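Local structure of halogenase PltM (6BZN) at residues L211-M222 / N314-N325; E359-K367 / F447-P457. The protein halogenates phenolic substrates with an unusually wide choice of substrate and halide, and is a flavoprotein that binds FAD. All blocks are in the same frame, centred on the assembly; numbering follows the deposited sequence.

In the fold
Read from the N terminus, the chain first lays down most of the FAD-binding part, including the parallel sheet with strands 24-29 and 188-191, before reaching residues 211-222. Contact 1 then closes a loop of 91 residues, which holds strands 248-253, 256-262 and 273-281, when residues 314-325 return as one edge strand of the mixed seven-stranded sheet. Contact 2 opens only after that: helix 352-374 is met again by residues 447-457 after 79 residues that are mostly helix. The two loops therefore follow in series, neither nested nor crossing. Their centres stand 31 Å apart across the middle of the chain, one tying strands of a sheet, the other joining helices.

Contact 1. Residues L211-M222 / N314-N325; sequences LATDTCSFFTHM and NAREWIYAPRIN
F218 and Y320 pack their rings in an offset stack, centroids 4.5 Å apart and planes 29° from parallel, with Y320 CD1 over the rim of the F218 face. Beside them W318 lies across the strand: T220 CG2 stands almost straight above its six-membered ring, 3.5 Å from the centroid, while M222 CE meets CZ2. This tight side is closed by helix 291-301, whose P291 touches both F218 and W318. Paired backbone bonds S217-A321 and F219-I319 hold the strands.

Beyond A321 one more backbone bond, I324 N to T215 O, is joined by side chains. N325 OD1 takes two N-H groups in its carbonyl plane, from T215 N at 2.9 Å and from R323 NE, while ND2 donates to T215 OG1, which also bonds D347. R323, extended from CG to NE, brings NH2 to T213 O (2.9 Å) and lays a guanidinium face against D214 OD1, a salt bridge of charge alone. A methionine in place of R323 would probably leave T213 O without its donor and the D214 carboxylate without its charged mate, though N282 would still donate to OD1.

The solvent side is at I319, which rests CB over the F219 ring, and the turn before it, where water 2 bridges F219 O and E317 O. The whole is an antiparallel edge pairing, strand 313-321 bordering the mixed sheet, with F219 beside V62 of the FAD site.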
loop_
_atom_site.group_PDB
_atom_site.type_symbol
_atom_site.label_atom_id
_atom_site.label_comp_id
_atom_site.label_asym_id
_atom_site.label_seq_id
_atom_site.Cartn_x
_atom_site.Cartn_y
_atom_site.Cartn_z
ATOM N N LEU A 211 4.279 8.621 16.304
ATOM C CA LEU A 211 4.468 8.551 14.847
ATOM C C LEU A 211 5.434 9.621 14.380
ATOM O O LEU A 211 5.284 10.800 14.736
ATOM C CB LEU A 211 3.139 8.696 14.090
ATOM C CG LEU A 211 2.221 7.490 14.219
ATOM C CD1 LEU A 211 0.876 7.783 13.588
ATOM C CD2 LEU A 211 2.843 6.238 13.601
ATOM N N ALA A 212 6.418 9.205 13.586
ATOM C CA ALA A 212 7.366 10.123 12.949
ATOM C C ALA A 212 6.794 10.854 11.737
ATOM O O ALA A 212 7.275 11.926 11.400
ATOM C CB ALA A 212 8.646 9.390 12.552
ATOM N N THR A 213 5.794 10.265 11.069
ATOM C CA THR A 213 5.207 10.845 9.881
ATOM C C THR A 213 3.938 11.623 10.255
ATOM O O THR A 213 3.048 11.081 10.913
ATOM C CB THR A 213 4.865 9.752 8.853
ATOM O OG1 THR A 213 6.002 8.900 8.664
ATOM C CG2 THR A 213 4.493 10.353 7.529
ATOM N N ASP A 214 3.876 12.877 9.810
ATOM C CA ASP A 214 2.738 13.773 10.014
ATOM C C ASP A 214 2.472 14.449 8.676
ATOM O O ASP A 214 3.113 15.449 8.335
ATOM C CB ASP A 214 3.093 14.775 11.116
ATOM C CG ASP A 214 1.945 15.714 11.492
ATOM O OD1 ASP A 214 0.848 15.692 10.892
ATOM O OD2 ASP A 214 2.174 16.502 12.439
ATOM N N THR A 215 1.544 13.876 7.905
ATOM C CA THR A 215 1.293 14.304 6.555
ATOM C C THR A 215 -0.178 14.417 6.255
ATOM O O THR A 215 -1.005 13.774 6.907
ATOM C CB THR A 215 1.908 13.351 5.494
ATOM O OG1 THR A 215 1.406 12.024 5.659
ATOM C CG2 THR A 215 3.436 13.341 5.569
ATOM N N CYS A 216 -0.471 15.245 5.254
ATOM C CA CYS A 216 -1.813 15.441 4.722
ATOM C C CYS A 216 -1.806 14.996 3.264
ATOM O O CYS A 216 -0.734 14.771 2.678
ATOM C CB CYS A 216 -2.251 16.908 4.836
ATOM S SG CYS A 216 -1.236 18.082 3.919
ATOM N N SER A 217 -2.996 14.839 2.692
ATOM C CA SER A 217 -3.144 14.397 1.320
ATOM C C SER A 217 -4.343 15.055 0.651
ATOM O O SER A 217 -5.421 15.159 1.257
ATOM C CB SER A 217 -3.291 12.868 1.284
ATOM O OG SER A 217 -3.313 12.396 -0.051
ATOM N N PHE A 218 -4.133 15.495 -0.592
ATOM C CA PHE A 218 -5.176 15.965 -1.497
ATOM C C PHE A 218 -5.172 15.031 -2.705
ATOM O O PHE A 218 -4.113 14.844 -3.320
ATOM C CB PHE A 218 -4.868 17.350 -2.037
ATOM C CG PHE A 218 -4.798 18.454 -1.008
ATOM C CD1 PHE A 218 -3.638 18.671 -0.281
ATOM C CD2 PHE A 218 -5.849 19.353 -0.870
ATOM C CE1 PHE A 218 -3.539 19.720 0.617
ATOM C CE2 PHE A 218 -5.772 20.403 0.031
ATOM C CZ PHE A 218 -4.611 20.593 0.775
ATOM N N PHE A 219 -6.316 14.467 -3.076
ATOM C CA PHE A 219 -6.352 13.539 -4.202
ATOM C C PHE A 219 -7.626 13.594 -5.027
ATOM O O PHE A 219 -8.711 13.954 -4.540
ATOM C CB PHE A 219 -6.075 12.099 -3.753
ATOM C CG PHE A 219 -6.882 11.659 -2.563
ATOM C CD1 PHE A 219 -6.467 11.973 -1.274
ATOM C CD2 PHE A 219 -8.053 10.950 -2.729
ATOM C CE1 PHE A 219 -7.209 11.577 -0.166
ATOM C CE2 PHE A 219 -8.793 10.541 -1.628
ATOM C CZ PHE A 219 -8.368 10.851 -0.346
ATOM N N THR A 220 -7.469 13.241 -6.297
ATOM C CA THR A 220 -8.569 13.258 -7.244
ATOM C C THR A 220 -8.189 12.435 -8.481
ATOM O O THR A 220 -7.069 11.901 -8.574
ATOM C CB THR A 220 -8.951 14.714 -7.640
ATOM O OG1 THR A 220 -10.209 14.710 -8.316
ATOM C CG2 THR A 220 -7.906 15.356 -8.553
ATOM N N HIS A 221 -9.117 12.363 -9.424
ATOM C CA HIS A 221 -8.854 11.817 -10.731
ATOM C C HIS A 221 -9.091 12.891 -11.791
ATOM O O HIS A 221 -10.041 13.667 -11.691
ATOM C CB HIS A 221 -9.767 10.627 -11.026
ATOM C CG HIS A 221 -9.408 9.368 -10.302
ATOM N ND1 HIS A 221 -10.176 8.225 -10.395
ATOM C CD2 HIS A 221 -8.381 9.062 -9.480
ATOM C CE1 HIS A 221 -9.619 7.264 -9.681
ATOM N NE2 HIS A 221 -8.521 7.742 -9.124
ATOM N N MET A 222 -8.234 12.899 -12.812
ATOM C CA MET A 222 -8.272 13.924 -13.857
ATOM C C MET A 222 -8.252 13.360 -15.255
ATOM O O MET A 222 -7.716 12.266 -15.508
ATOM C CB MET A 222 -7.094 14.883 -13.718
ATOM C CG MET A 222 -7.017 15.608 -12.383
ATOM S SD MET A 222 -5.808 16.938 -12.509
ATOM C CE MET A 222 -5.763 17.480 -10.810
ATOM N N ASN A 314 -10.319 18.372 -13.884
ATOM C CA ASN A 314 -10.660 17.530 -12.761
ATOM C C ASN A 314 -11.943 16.783 -13.078
ATOM O O ASN A 314 -12.874 17.384 -13.587
ATOM C CB ASN A 314 -10.831 18.403 -11.518
ATOM C CG ASN A 314 -10.538 17.668 -10.254
ATOM O OD1 ASN A 314 -10.374 16.446 -10.262
ATOM N ND2 ASN A 314 -10.497 18.387 -9.147
ATOM N N ALA A 315 -11.964 15.472 -12.833
ATOM C CA ALA A 315 -13.135 14.623 -13.103
ATOM C C ALA A 315 -13.922 14.251 -11.861
ATOM O O ALA A 315 -14.915 13.534 -11.962
ATOM C CB ALA A 315 -12.701 13.352 -13.815
ATOM N N ARG A 316 -13.439 14.675 -10.699
ATOM C CA ARG A 316 -14.105 14.472 -9.412
ATOM C C ARG A 316 -13.853 15.707 -8.550
ATOM O O ARG A 316 -13.002 16.541 -8.890
ATOM C CB ARG A 316 -13.456 13.339 -8.601
ATOM C CG ARG A 316 -13.047 12.070 -9.298
ATOM C CD ARG A 316 -12.490 11.096 -8.261
ATOM N NE ARG A 316 -13.461 10.928 -7.190
ATOM C CZ ARG A 316 -14.584 10.215 -7.279
ATOM N NH1 ARG A 316 -14.883 9.516 -8.385
ATOM N NH2 ARG A 316 -15.412 10.191 -6.247
ATOM N N GLU A 317 -14.521 15.780 -7.404
ATOM C CA GLU A 317 -14.142 16.744 -6.372
ATOM C C GLU A 317 -12.851 16.279 -5.712
ATOM O O GLU A 317 -12.660 15.077 -5.486
ATOM C CB GLU A 317 -15.235 16.889 -5.300
ATOM C CG GLU A 317 -16.573 17.380 -5.837
ATOM C CD GLU A 317 -16.464 18.627 -6.713
ATOM O OE1 GLU A 317 -15.990 19.670 -6.205
ATOM O OE2 GLU A 317 -16.853 18.558 -7.915
ATOM N N TRP A 318 -11.954 17.222 -5.438
ATOM C CA TRP A 318 -10.801 16.953 -4.584
ATOM C C TRP A 318 -11.268 16.452 -3.217
ATOM O O TRP A 318 -12.290 16.903 -2.701
ATOM C CB TRP A 318 -9.966 18.223 -4.357
ATOM C CG TRP A 318 -9.121 18.694 -5.486
ATOM C CD1 TRP A 318 -9.394 19.733 -6.336
ATOM C CD2 TRP A 318 -7.846 18.182 -5.878
ATOM N NE1 TRP A 318 -8.371 19.890 -7.230
ATOM C CE2 TRP A 318 -7.406 18.953 -6.970
ATOM C CE3 TRP A 318 -7.032 17.144 -5.415
ATOM C CZ2 TRP A 318 -6.188 18.714 -7.615
ATOM C CZ3 TRP A 318 -5.820 16.914 -6.047
ATOM C CH2 TRP A 318 -5.411 17.699 -7.137
ATOM N N ILE A 319 -10.523 15.514 -2.647
ATOM C CA ILE A 319 -10.689 15.130 -1.253
ATOM C C ILE A 319 -9.439 15.595 -0.527
ATOM O O ILE A 319 -8.335 15.396 -1.034
ATOM C CB ILE A 319 -10.830 13.602 -1.098
ATOM C CG1 ILE A 319 -12.099 13.099 -1.796
ATOM C CG2 ILE A 319 -10.816 13.195 0.376
ATOM C CD1 ILE A 319 -13.373 13.389 -1.031
ATOM N N TYR A 320 -9.618 16.228 0.631
ATOM C CA TYR A 320 -8.515 16.636 1.487
ATOM C C TYR A 320 -8.601 15.872 2.795
ATOM O O TYR A 320 -9.667 15.804 3.388
ATOM C CB TYR A 320 -8.590 18.133 1.772
ATOM C CG TYR A 320 -7.631 18.600 2.849
ATOM C CD1 TYR A 320 -6.252 18.421 2.711
ATOM C CD2 TYR A 320 -8.093 19.243 3.991
ATOM C CE1 TYR A 320 -5.362 18.861 3.695
ATOM C CE2 TYR A 320 -7.214 19.685 4.975
ATOM C CZ TYR A 320 -5.858 19.507 4.819
ATOM O OH TYR A 320 -5.011 19.955 5.817
ATOM N N ALA A 321 -7.488 15.272 3.215
ATOM C CA ALA A 321 -7.359 14.656 4.528
ATOM C C ALA A 321 -6.228 15.382 5.269
ATOM O O ALA A 321 -5.070 15.292 4.851
ATOM C CB ALA A 321 -7.059 13.158 4.384
ATOM N N PRO A 322 -6.549 16.111 6.362
ATOM C CA PRO A 322 -5.506 16.909 7.051
ATOM C C PRO A 322 -4.421 16.116 7.790
ATOM O O PRO A 322 -3.294 16.607 7.959
ATOM C CB PRO A 322 -6.322 17.776 8.028
ATOM C CG PRO A 322 -7.568 16.989 8.267
ATOM C CD PRO A 322 -7.888 16.361 6.942
ATOM N N ARG A 323 -4.759 14.918 8.248
ATOM C CA ARG A 323 -3.768 14.024 8.796
ATOM C C ARG A 323 -4.077 12.560 8.533
ATOM O O ARG A 323 -5.003 11.975 9.108
ATOM C CB ARG A 323 -3.566 14.204 10.287
ATOM C CG ARG A 323 -2.489 13.227 10.726
ATOM C CD ARG A 323 -1.717 13.632 11.919
ATOM N NE ARG A 323 -0.459 12.884 12.000
ATOM C CZ ARG A 323 0.320 12.871 13.069
ATOM N NH1 ARG A 323 -0.020 13.561 14.150
ATOM N NH2 ARG A 323 1.451 12.183 13.058
ATOM N N ILE A 324 -3.229 11.949 7.723
ATOM C CA ILE A 324 -3.491 10.605 7.239
ATOM C C ILE A 324 -2.865 9.486 8.063
ATOM O O ILE A 324 -3.159 8.313 7.820
ATOM C CB ILE A 324 -3.121 10.485 5.746
ATOM C CG1 ILE A 324 -1.615 10.554 5.528
ATOM C CG2 ILE A 324 -3.842 11.557 4.943
ATOM C CD1 ILE A 324 -1.210 10.532 4.073
ATOM N N ASN A 325 -2.061 9.830 9.066
ATOM C CA ASN A 325 -1.235 8.865 9.780
ATOM C C ASN A 325 -1.861 8.463 11.107
ATOM O O ASN A 325 -2.284 9.320 11.860
ATOM C CB ASN A 325 0.156 9.433 10.080
ATOM C CG ASN A 325 0.533 10.574 9.161
ATOM O OD1 ASN A 325 0.253 11.741 9.467
ATOM N ND2 ASN A 325 1.128 10.255 8.013
HETATM O O HOH W 1 2.455 12.053 15.774
HETATM O O HOH W 2 -11.352 12.798 -5.174
HETATM O O HOH W 3 -12.916 8.463 -10.503
#

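Contact 2. Residues E359-K367 / F447-P457; sequences ESILRLAPK and FDAALEAVRFP
Apolar packing begins where L362 meets F447 and L451. L362 brings CD2 to the edge of the F447 ring, 3.7 Å from CZ, with CD1 near CE2, and the two side chains cross at about a right angle. L451, with CG anti to its own backbone N (chi1 -178°), reaches between the helices and sets CG over one face of the R363 guanidinium; CD2 touches the aliphatic CG of the same arginine. L76 of helix 68-81 packs on both L362 and F447.

Charge pairing is of two kinds. Within helix 359-367, R363 grips E359 side-on, NE at 2.8 Å and NH2 at 2.9 Å from the single oxygen OE2, which lies in the guanidinium plane. That grip fixes the rotation of the group and leaves V454 CG2 at its edge. Across the helices, K367 bends at its last torsion (chi4 -66°) to put NZ 2.6 Å from E452 OE1, on the syn lone pair. D448 OD2 is directed elsewhere, to R80, although it also lies against P366 CB.

Water completes the polar links. R363 NH1 donates to water 5 and water 6, which in turn donate to E452 OE1 and E452 O; water 4 joins L362 O to D448 OD1. L362 O is spare because P366, a proline, has no N-H to offer it, and the helix is kinked there.

Helices 359-367 and 447-452, crossing at -127° with axes 10.5 Å apart, are thus joined through a buried arginine whose charge is probably balanced mainly by E359, with E452 linked to it through water.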
loop_
_atom_site.group_PDB
_atom_site.type_symbol
_atom_site.label_atom_id
_atom_site.label_comp_id
_atom_site.label_asym_id
_atom_site.label_seq_id
_atom_site.Cartn_x
_atom_site.Cartn_y
_atom_site.Cartn_z
ATOM N N GLU A 359 -0.992 -9.295 3.093
ATOM C CA GLU A 359 -0.224 -10.207 3.956
ATOM C C GLU A 359 -1.006 -10.503 5.226
ATOM O O GLU A 359 -1.048 -11.652 5.673
ATOM C CB GLU A 359 1.166 -9.674 4.294
ATOM C CG GLU A 359 1.958 -10.724 5.074
ATOM C CD GLU A 359 3.400 -10.363 5.337
ATOM O OE1 GLU A 359 3.956 -9.525 4.598
ATOM O OE2 GLU A 359 3.972 -10.944 6.299
ATOM N N SER A 360 -1.666 -9.490 5.779
ATOM C CA SER A 360 -2.436 -9.692 7.015
ATOM C C SER A 360 -3.594 -10.665 6.793
ATOM O O SER A 360 -3.880 -11.522 7.645
ATOM C CB SER A 360 -2.935 -8.348 7.585
ATOM O OG SER A 360 -3.483 -8.551 8.873
ATOM N N ILE A 361 -4.253 -10.565 5.641
ATOM C CA ILE A 361 -5.345 -11.500 5.313
ATOM C C ILE A 361 -4.799 -12.927 5.236
ATOM O O ILE A 361 -5.384 -13.874 5.770
ATOM C CB ILE A 361 -6.071 -11.117 4.010
ATOM C CG1 ILE A 361 -6.752 -9.756 4.175
ATOM C CG2 ILE A 361 -7.098 -12.177 3.603
ATOM C CD1 ILE A 361 -7.161 -9.120 2.856
ATOM N N LEU A 362 -3.653 -13.051 4.577
ATOM C CA LEU A 362 -2.995 -14.324 4.382
ATOM C C LEU A 362 -2.588 -14.983 5.702
ATOM O O LEU A 362 -2.700 -16.206 5.854
ATOM C CB LEU A 362 -1.790 -14.087 3.483
ATOM C CG LEU A 362 -1.038 -15.211 2.809
ATOM C CD1 LEU A 362 -1.945 -16.185 2.077
ATOM C CD2 LEU A 362 -0.045 -14.544 1.862
ATOM N N ARG A 363 -2.154 -14.176 6.664
ATOM C CA ARG A 363 -1.821 -14.670 7.991
ATOM C C ARG A 363 -3.053 -14.962 8.849
ATOM O O ARG A 363 -3.064 -15.954 9.579
ATOM C CB ARG A 363 -0.941 -13.663 8.724
ATOM C CG ARG A 363 0.455 -13.540 8.149
ATOM C CD ARG A 363 1.183 -12.360 8.749
ATOM N NE ARG A 363 2.589 -12.273 8.341
ATOM C CZ ARG A 363 3.613 -12.893 8.940
ATOM N NH1 ARG A 363 3.430 -13.700 9.980
ATOM N NH2 ARG A 363 4.849 -12.701 8.489
ATOM N N LEU A 364 -4.061 -14.097 8.776
ATOM C CA LEU A 364 -5.257 -14.211 9.625
ATOM C C LEU A 364 -6.186 -15.372 9.243
ATOM O O LEU A 364 -6.711 -16.067 10.123
ATOM C CB LEU A 364 -6.046 -12.887 9.590
ATOM C CG LEU A 364 -7.362 -12.850 10.375
ATOM C CD1 LEU A 364 -7.135 -12.990 11.871
ATOM C CD2 LEU A 364 -8.127 -11.571 10.031
ATOM N N ALA A 365 -6.425 -15.562 7.946
ATOM C CA ALA A 365 -7.508 -16.446 7.494
ATOM C C ALA A 365 -7.341 -17.898 7.977
ATOM O O ALA A 365 -8.303 -18.473 8.471
ATOM C CB ALA A 365 -7.703 -16.375 5.982
ATOM N N PRO A 366 -6.117 -18.467 7.898
ATOM C CA PRO A 366 -5.924 -19.826 8.423
ATOM C C PRO A 366 -6.197 -19.933 9.910
ATOM O O PRO A 366 -6.701 -20.968 10.360
ATOM C CB PRO A 366 -4.445 -20.113 8.129
ATOM C CG PRO A 366 -4.139 -19.247 6.967
ATOM C CD PRO A 366 -4.888 -17.979 7.252
ATOM N N LYS A 367 -5.911 -18.864 10.659
ATOM C CA LYS A 367 -6.150 -18.854 12.097
ATOM C C LYS A 367 -7.633 -18.759 12.418
ATOM O O LYS A 367 -8.096 -19.355 13.377
ATOM C CB LYS A 367 -5.367 -17.722 12.758
ATOM C CG LYS A 367 -3.869 -17.846 12.527
ATOM C CD LYS A 367 -3.112 -16.689 13.135
ATOM C CE LYS A 367 -1.633 -16.719 12.764
ATOM N NZ LYS A 367 -0.963 -17.908 13.355
ATOM N N PHE A 447 3.467 -23.657 4.088
ATOM C CA PHE A 447 3.490 -22.246 3.714
ATOM C C PHE A 447 3.153 -21.333 4.910
ATOM O O PHE A 447 3.852 -20.352 5.165
ATOM C CB PHE A 447 2.513 -21.936 2.569
ATOM C CG PHE A 447 2.214 -20.463 2.455
ATOM C CD1 PHE A 447 3.135 -19.599 1.856
ATOM C CD2 PHE A 447 1.079 -19.925 3.040
ATOM C CE1 PHE A 447 2.890 -18.231 1.813
ATOM C CE2 PHE A 447 0.832 -18.567 2.998
ATOM C CZ PHE A 447 1.744 -17.721 2.398
ATOM N N ASP A 448 2.053 -21.625 5.602
ATOM C CA ASP A 448 1.615 -20.781 6.735
ATOM C C ASP A 448 2.715 -20.697 7.786
ATOM O O ASP A 448 2.988 -19.629 8.350
ATOM C CB ASP A 448 0.350 -21.325 7.410
ATOM C CG ASP A 448 -0.893 -21.337 6.497
ATOM O OD1 ASP A 448 -0.919 -20.692 5.428
ATOM O OD2 ASP A 448 -1.882 -22.007 6.889
ATOM N N ALA A 449 3.348 -21.837 8.066
ATOM C CA ALA A 449 4.397 -21.883 9.085
ATOM C C ALA A 449 5.659 -21.157 8.608
ATOM O O ALA A 449 6.283 -20.440 9.385
ATOM C CB ALA A 449 4.701 -23.324 9.483
ATOM N N ALA A 450 5.992 -21.280 7.324
ATOM C CA ALA A 450 7.152 -20.581 6.770
ATOM C C ALA A 450 6.992 -19.050 6.813
ATOM O O ALA A 450 7.925 -18.324 7.175
ATOM C CB ALA A 450 7.422 -21.046 5.355
ATOM N N LEU A 451 5.801 -18.560 6.472
ATOM C CA LEU A 451 5.523 -17.123 6.570
ATOM C C LEU A 451 5.582 -16.657 8.028
ATOM O O LEU A 451 6.119 -15.581 8.329
ATOM C CB LEU A 451 4.164 -16.788 5.942
ATOM C CG LEU A 451 3.732 -15.318 5.917
ATOM C CD1 LEU A 451 4.745 -14.443 5.197
ATOM C CD2 LEU A 451 2.381 -15.211 5.233
ATOM N N GLU A 452 5.054 -17.460 8.947
ATOM C CA GLU A 452 5.064 -17.066 10.348
ATOM C C GLU A 452 6.467 -17.121 10.961
ATOM O O GLU A 452 6.770 -16.363 11.864
ATOM C CB GLU A 452 4.107 -17.918 11.153
ATOM C CG GLU A 452 3.915 -17.413 12.567
ATOM C CD GLU A 452 2.629 -17.898 13.182
ATOM O OE1 GLU A 452 1.551 -17.386 12.799
ATOM O OE2 GLU A 452 2.698 -18.767 14.070
ATOM N N ALA A 453 7.320 -17.995 10.449
ATOM C CA ALA A 453 8.669 -18.162 11.005
ATOM C C ALA A 453 9.689 -17.115 10.539
ATOM O O ALA A 453 10.845 -17.152 10.971
ATOM C CB ALA A 453 9.177 -19.563 10.699
ATOM N N VAL A 454 9.298 -16.159 9.694
ATOM C CA VAL A 454 10.264 -15.160 9.238
ATOM C C VAL A 454 10.806 -14.384 10.440
ATOM O O VAL A 454 10.082 -14.136 11.411
ATOM C CB VAL A 454 9.682 -14.176 8.195
ATOM C CG1 VAL A 454 9.190 -14.924 6.958
ATOM C CG2 VAL A 454 8.597 -13.297 8.818
ATOM N N ARG A 455 12.078 -14.011 10.380
ATOM C CA ARG A 455 12.712 -13.365 11.533
ATOM C C ARG A 455 12.273 -11.921 11.758
ATOM O O ARG A 455 12.372 -11.448 12.883
ATOM C CB ARG A 455 14.244 -13.437 11.450
ATOM C CG ARG A 455 14.776 -14.797 11.879
ATOM C CD ARG A 455 16.215 -15.019 11.447
ATOM N NE ARG A 455 16.346 -15.142 9.996
ATOM C CZ ARG A 455 17.478 -15.427 9.345
ATOM N NH1 ARG A 455 18.613 -15.640 10.004
ATOM N NH2 ARG A 455 17.474 -15.531 8.022
ATOM N N PHE A 456 11.811 -11.235 10.705
ATOM C CA PHE A 456 11.440 -9.812 10.784
ATOM C C PHE A 456 10.075 -9.562 10.124
ATOM O O PHE A 456 9.973 -8.850 9.118
ATOM C CB PHE A 456 12.528 -8.960 10.136
ATOM C CG PHE A 456 13.904 -9.265 10.647
ATOM C CD1 PHE A 456 14.355 -8.706 11.837
ATOM C CD2 PHE A 456 14.741 -10.125 9.949
ATOM C CE1 PHE A 456 15.627 -9.001 12.323
ATOM C CE2 PHE A 456 16.011 -10.425 10.425
ATOM C CZ PHE A 456 16.451 -9.868 11.614
ATOM N N PRO A 457 9.007 -10.138 10.711
ATOM C CA PRO A 457 7.682 -9.877 10.150
ATOM C C PRO A 457 7.379 -8.375 10.164
ATOM O O PRO A 457 7.695 -7.672 11.135
ATOM C CB PRO A 457 6.742 -10.675 11.057
ATOM C CG PRO A 457 7.485 -10.833 12.348
ATOM C CD PRO A 457 8.944 -10.853 12.001
HETATM O O HOH W 4 -0.542 -17.877 6.156
HETATM O O HOH W 5 1.269 -15.666 10.546
HETATM O O HOH W 6 5.493 -13.917 11.823
#